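Local coordinates for inner membrane lipoprotein (Salmonella enterica, PDB 4C47) that is required for proper surface display of the trimeric autotransporter adhesin SadA and could take a direct part in its biogenesis, at residues G88-A93 with E188-D193; T150-T155 with V166-K171. One frame throughout, in Å; residues are numbered along the deposited sequence.

In the fold
Both contacts lie in the globular C-terminal domain, their centres about 17 Å apart and their nearest atoms about 6 Å apart, and both reach the sheet that contains strands 91-102 and 164-171. Interaction 2 is nested in sequence within the loop closed by interaction 1. In interaction 1, purely aliphatic and aromatic groups bring the C-terminal segment against the turn that precedes strand 91-102, and a neighbouring subunit packs beside it; two of its three touching residues are buried. Interaction 2 is only partly buried, involves no other chain, and spans strands 148-153 and 164-171, each outermost in its sheet within this chain, through one methionine, whose thioether meets aliphatic carbons and a backbone carbonyl oxygen.

Interaction 1 of 2, residues G88-A93 with E188-D193; sequences GNIGLA and ENVIFD
The backbone N of I90, whose side chain meets both V190 and F192, donates a hydrogen bond to OD1 of N87, and N of N89 binds the same oxygen. The N89 bond closes an Asx turn, and the pair fixes the backbone from which I90 projects. I90 then runs out to V190 tip to tip, its CD1 lying 3.7 Å from V190 CG1, while the backbones stay well apart, with 9.8 Å between I90 CA and V190 CA. V190 presents that methyl because CG1 is anti to its backbone N (chi1 166°). The same CG1 lies 3.9 Å above one face of the F192 ring, offset toward its rim. Against I90 the ring is turned obliquely, I90 CG1 lying 4.1 Å from F192 CZ. The three side chains form a small apolar cluster and supply most of the 117 Å² buried between the segments. M187 also touches I90, and I84 of a second subunit packs on F192. Apolar packing therefore joins the C-terminal segment, whose I191 pairs with S121, to the turn of the antiparallel beta hairpin 82-86/91-102 in the beta-sandwich domain.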
loop_
_atom_site.group_PDB
_atom_site.type_symbol
_atom_site.label_atom_id
_atom_site.label_comp_id
_atom_site.label_asym_id
_atom_site.label_seq_id
_atom_site.Cartn_x
_atom_site.Cartn_y
_atom_site.Cartn_z
ATOM N N GLY A 88 16.802 4.971 0.419
ATOM C CA GLY A 88 16.271 6.070 1.201
ATOM C C GLY A 88 17.282 6.641 2.178
ATOM O O GLY A 88 17.065 7.703 2.757
ATOM N N ASN A 89 18.391 5.932 2.364
ATOM C CA ASN A 89 19.437 6.377 3.278
ATOM C C ASN A 89 20.783 6.495 2.584
ATOM O O ASN A 89 21.491 7.487 2.742
ATOM C CB ASN A 89 19.562 5.424 4.467
ATOM C CG ASN A 89 18.308 5.373 5.311
ATOM O OD1 ASN A 89 17.476 6.277 5.264
ATOM N ND2 ASN A 89 18.171 4.313 6.101
ATOM N N ILE A 90 21.135 5.463 1.827
ATOM C CA ILE A 90 22.384 5.446 1.084
ATOM C C ILE A 90 22.110 5.376 -0.413
ATOM O O ILE A 90 21.312 4.559 -0.872
ATOM C CB ILE A 90 23.278 4.266 1.519
ATOM C CG1 ILE A 90 23.849 4.524 2.912
ATOM C CG2 ILE A 90 24.409 4.054 0.533
ATOM C CD1 ILE A 90 24.799 3.454 3.387
ATOM N N GLY A 91 22.757 6.256 -1.166
ATOM C CA GLY A 91 22.640 6.260 -2.610
ATOM C C GLY A 91 23.951 5.878 -3.269
ATOM O O GLY A 91 25.001 6.448 -2.975
ATOM N N LEU A 92 23.883 4.901 -4.165
ATOM C CA LEU A 92 25.046 4.418 -4.887
ATOM C C LEU A 92 24.723 4.388 -6.367
ATOM O O LEU A 92 23.603 4.060 -6.754
ATOM C CB LEU A 92 25.414 3.001 -4.434
ATOM C CG LEU A 92 25.779 2.754 -2.969
ATOM C CD1 LEU A 92 26.107 1.284 -2.759
ATOM C CD2 LEU A 92 26.949 3.624 -2.547
ATOM N N ALA A 93 25.695 4.740 -7.198
ATOM C CA ALA A 93 25.562 4.492 -8.630
ATOM C C ALA A 93 26.553 3.411 -9.010
ATOM O O ALA A 93 27.534 3.193 -8.305
ATOM C CB ALA A 93 25.807 5.761 -9.443
ATOM N N GLU A 188 23.455 -3.199 8.255
ATOM C CA GLU A 188 23.768 -3.597 9.626
ATOM C C GLU A 188 25.057 -2.985 10.179
ATOM O O GLU A 188 25.050 -2.388 11.256
ATOM C CB GLU A 188 23.822 -5.124 9.740
ATOM N N ASN A 189 26.155 -3.125 9.443
ATOM C CA ASN A 189 27.457 -2.666 9.922
ATOM C C ASN A 189 28.007 -1.455 9.171
ATOM O O ASN A 189 29.219 -1.239 9.128
ATOM C CB ASN A 189 28.469 -3.812 9.873
ATOM C CG ASN A 189 28.030 -5.010 10.690
ATOM O OD1 ASN A 189 27.431 -4.862 11.755
ATOM N ND2 ASN A 189 28.319 -6.205 10.190
ATOM N N VAL A 190 27.109 -0.668 8.587
ATOM C CA VAL A 190 27.483 0.533 7.849
ATOM C C VAL A 190 28.005 1.622 8.784
ATOM O O VAL A 190 27.433 1.862 9.847
ATOM C CB VAL A 190 26.283 1.067 7.035
ATOM C CG1 VAL A 190 26.537 2.485 6.545
ATOM C CG2 VAL A 190 25.980 0.139 5.873
ATOM N N ILE A 191 29.098 2.270 8.389
ATOM C CA ILE A 191 29.674 3.352 9.178
ATOM C C ILE A 191 29.770 4.647 8.374
ATOM O O ILE A 191 30.335 4.667 7.280
ATOM C CB ILE A 191 31.077 2.979 9.694
ATOM N N PHE A 192 29.211 5.724 8.917
ATOM C CA PHE A 192 29.306 7.040 8.296
ATOM C C PHE A 192 30.453 7.832 8.906
ATOM O O PHE A 192 30.690 7.757 10.113
ATOM C CB PHE A 192 28.010 7.831 8.487
ATOM C CG PHE A 192 26.816 7.223 7.812
ATOM C CD1 PHE A 192 26.531 7.509 6.488
ATOM C CD2 PHE A 192 25.970 6.380 8.509
ATOM C CE1 PHE A 192 25.428 6.956 5.868
ATOM C CE2 PHE A 192 24.866 5.824 7.896
ATOM C CZ PHE A 192 24.594 6.112 6.573
ATOM N N ASP A 193 31.157 8.593 8.073
ATOM C CA ASP A 193 32.194 9.500 8.558
ATOM C C ASP A 193 32.641 10.478 7.475
ATOM O O ASP A 193 32.946 11.636 7.758
ATOM C CB ASP A 193 33.398 8.724 9.097
ATOM C CG ASP A 193 34.009 9.382 10.318
ATOM O OD1 ASP A 193 33.285 10.121 11.018
ATOM O OD2 ASP A 193 35.209 9.159 10.582
#

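Interaction 2 of 2, residues T150-T155 with V166-K171; sequences TKMDST and VTLTLK
M152 stretches from one sheet toward V166, T167 and L168 on the other, and its straight chain determines how each is met. CG is anti to the backbone N (chi1 -179°), and the two torsions beyond it are also close to 180°, so the thioether is carried to the full length of the side chain. L168 crosses this chain at about a right angle. Its first torsion puts CG beside the backbone N (chi1 -52°), and although L168 does not leave its backbone in the direction of the 150-155 segment, its CD2 methyl reaches back to it, 3.6 Å from M152 SD. V166 is met obliquely, its CG1 4.1 Å from M152 CE. Between these two residues the methyl comes up to the backbone, with M152 CE 3.5 Å from T167 O; the sulfur is farther from that oxygen, M152 SD to T167 O being 4.0 Å. Within the two segments the methionine end thus meets a methyl of V166, a methyl of L168 and the carbonyl oxygen of the residue between them, and the contact is one of van der Waals packing.

The backbones are too distant to pair: the short strand axes approach to 9.4 Å. Each strand instead bonds within its own sheet, M152 with F125 and L168 with I108. L168 also touches M127, so it packs against strand 124-130 as well as M152. The N-to-C directions differ by 154°, nearly antiparallel with a modest twist. Strands 148-153 and 164-171 are the outermost of their sheets on this side within the chain, so M152 bridges the two layers at a flank. Face-to-face sheets, roughly aligned and joined by side chains, are the arrangement of a beta sandwich, the topology of this C-terminal domain.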
loop_
_atom_site.group_PDB
_atom_site.type_symbol
_atom_site.label_atom_id
_atom_site.label_comp_id
_atom_site.label_asym_id
_atom_site.label_seq_id
_atom_site.Cartn_x
_atom_site.Cartn_y
_atom_site.Cartn_z
ATOM N N THR A 150 23.452 -14.774 -2.578
ATOM C CA THR A 150 24.559 -14.677 -1.631
ATOM C C THR A 150 24.679 -13.269 -1.056
ATOM O O THR A 150 24.145 -12.308 -1.618
ATOM C CB THR A 150 25.908 -15.066 -2.275
ATOM O OG1 THR A 150 26.870 -15.345 -1.249
ATOM C CG2 THR A 150 26.426 -13.944 -3.165
ATOM N N LYS A 151 25.373 -13.152 0.071
ATOM C CA LYS A 151 25.645 -11.850 0.664
ATOM C C LYS A 151 27.128 -11.530 0.537
ATOM O O LYS A 151 27.973 -12.249 1.068
ATOM C CB LYS A 151 25.236 -11.819 2.138
ATOM C CG LYS A 151 25.292 -10.427 2.757
ATOM C CD LYS A 151 25.410 -10.485 4.271
ATOM C CE LYS A 151 24.254 -11.251 4.890
ATOM N NZ LYS A 151 22.949 -10.589 4.623
ATOM N N MET A 152 27.439 -10.453 -0.173
ATOM C CA MET A 152 28.818 -10.015 -0.321
ATOM C C MET A 152 29.199 -9.035 0.778
ATOM O O MET A 152 28.749 -7.886 0.784
ATOM C CB MET A 152 29.047 -9.368 -1.685
ATOM C CG MET A 152 30.480 -8.914 -1.899
ATOM S SD MET A 152 30.714 -7.955 -3.404
ATOM C CE MET A 152 32.474 -7.628 -3.316
ATOM N N ASP A 153 30.018 -9.503 1.713
ATOM C CA ASP A 153 30.595 -8.642 2.735
ATOM C C ASP A 153 31.794 -7.911 2.150
ATOM O O ASP A 153 32.719 -8.536 1.630
ATOM C CB ASP A 153 31.030 -9.464 3.950
ATOM C CG ASP A 153 29.872 -9.815 4.862
ATOM O OD1 ASP A 153 28.986 -8.953 5.058
ATOM O OD2 ASP A 153 29.846 -10.950 5.384
ATOM N N SER A 154 31.774 -6.586 2.227
ATOM C CA SER A 154 32.888 -5.793 1.726
ATOM C C SER A 154 33.379 -4.818 2.784
ATOM O O SER A 154 32.585 -4.187 3.483
ATOM C CB SER A 154 32.489 -5.033 0.459
ATOM O OG SER A 154 31.920 -3.777 0.771
ATOM N N THR A 155 34.697 -4.709 2.900
ATOM C CA THR A 155 35.311 -3.721 3.774
ATOM C C THR A 155 35.699 -2.511 2.939
ATOM O O THR A 155 36.477 -1.664 3.373
ATOM C CB THR A 155 36.558 -4.283 4.476
ATOM O OG1 THR A 155 37.472 -4.792 3.496
ATOM C CG2 THR A 155 36.170 -5.403 5.432
ATOM N N VAL A 166 34.796 -2.779 -7.997
ATOM C CA VAL A 166 34.150 -3.847 -7.242
ATOM C C VAL A 166 33.898 -5.051 -8.151
ATOM O O VAL A 166 33.484 -4.895 -9.305
ATOM C CB VAL A 166 32.820 -3.375 -6.613
ATOM C CG1 VAL A 166 32.098 -4.530 -5.937
ATOM C CG2 VAL A 166 33.070 -2.253 -5.616
ATOM N N THR A 167 34.164 -6.246 -7.632
ATOM C CA THR A 167 33.983 -7.481 -8.388
ATOM C C THR A 167 32.914 -8.385 -7.775
ATOM O O THR A 167 32.989 -8.745 -6.600
ATOM C CB THR A 167 35.305 -8.264 -8.499
ATOM O OG1 THR A 167 36.199 -7.568 -9.375
ATOM C CG2 THR A 167 35.055 -9.664 -9.044
ATOM N N LEU A 168 31.920 -8.747 -8.581
ATOM C CA LEU A 168 30.870 -9.657 -8.149
ATOM C C LEU A 168 31.077 -11.027 -8.778
ATOM O O LEU A 168 30.880 -11.198 -9.979
ATOM C CB LEU A 168 29.497 -9.120 -8.556
ATOM C CG LEU A 168 29.163 -7.686 -8.158
ATOM C CD1 LEU A 168 27.768 -7.307 -8.637
ATOM C CD2 LEU A 168 29.293 -7.488 -6.657
ATOM N N THR A 169 31.478 -12.003 -7.969
ATOM C CA THR A 169 31.630 -13.365 -8.461
ATOM C C THR A 169 30.318 -14.119 -8.284
ATOM O O THR A 169 29.849 -14.320 -7.164
ATOM C CB THR A 169 32.777 -14.120 -7.766
ATOM O OG1 THR A 169 32.341 -14.587 -6.486
ATOM C CG2 THR A 169 33.987 -13.217 -7.598
ATOM N N LEU A 170 29.727 -14.522 -9.403
ATOM C CA LEU A 170 28.428 -15.180 -9.400
ATOM C C LEU A 170 28.537 -16.574 -10.004
ATOM O O LEU A 170 28.456 -16.737 -11.222
ATOM C CB LEU A 170 27.427 -14.347 -10.200
ATOM C CG LEU A 170 27.351 -12.866 -9.826
ATOM C CD1 LEU A 170 26.351 -12.145 -10.708
ATOM C CD2 LEU A 170 26.986 -12.707 -8.358
ATOM N N LYS A 171 28.726 -17.577 -9.153
ATOM C CA LYS A 171 28.855 -18.956 -9.617
ATOM C C LYS A 171 27.495 -19.540 -9.986
ATOM O O LYS A 171 26.467 -19.131 -9.446
ATOM C CB LYS A 171 29.527 -19.820 -8.547
#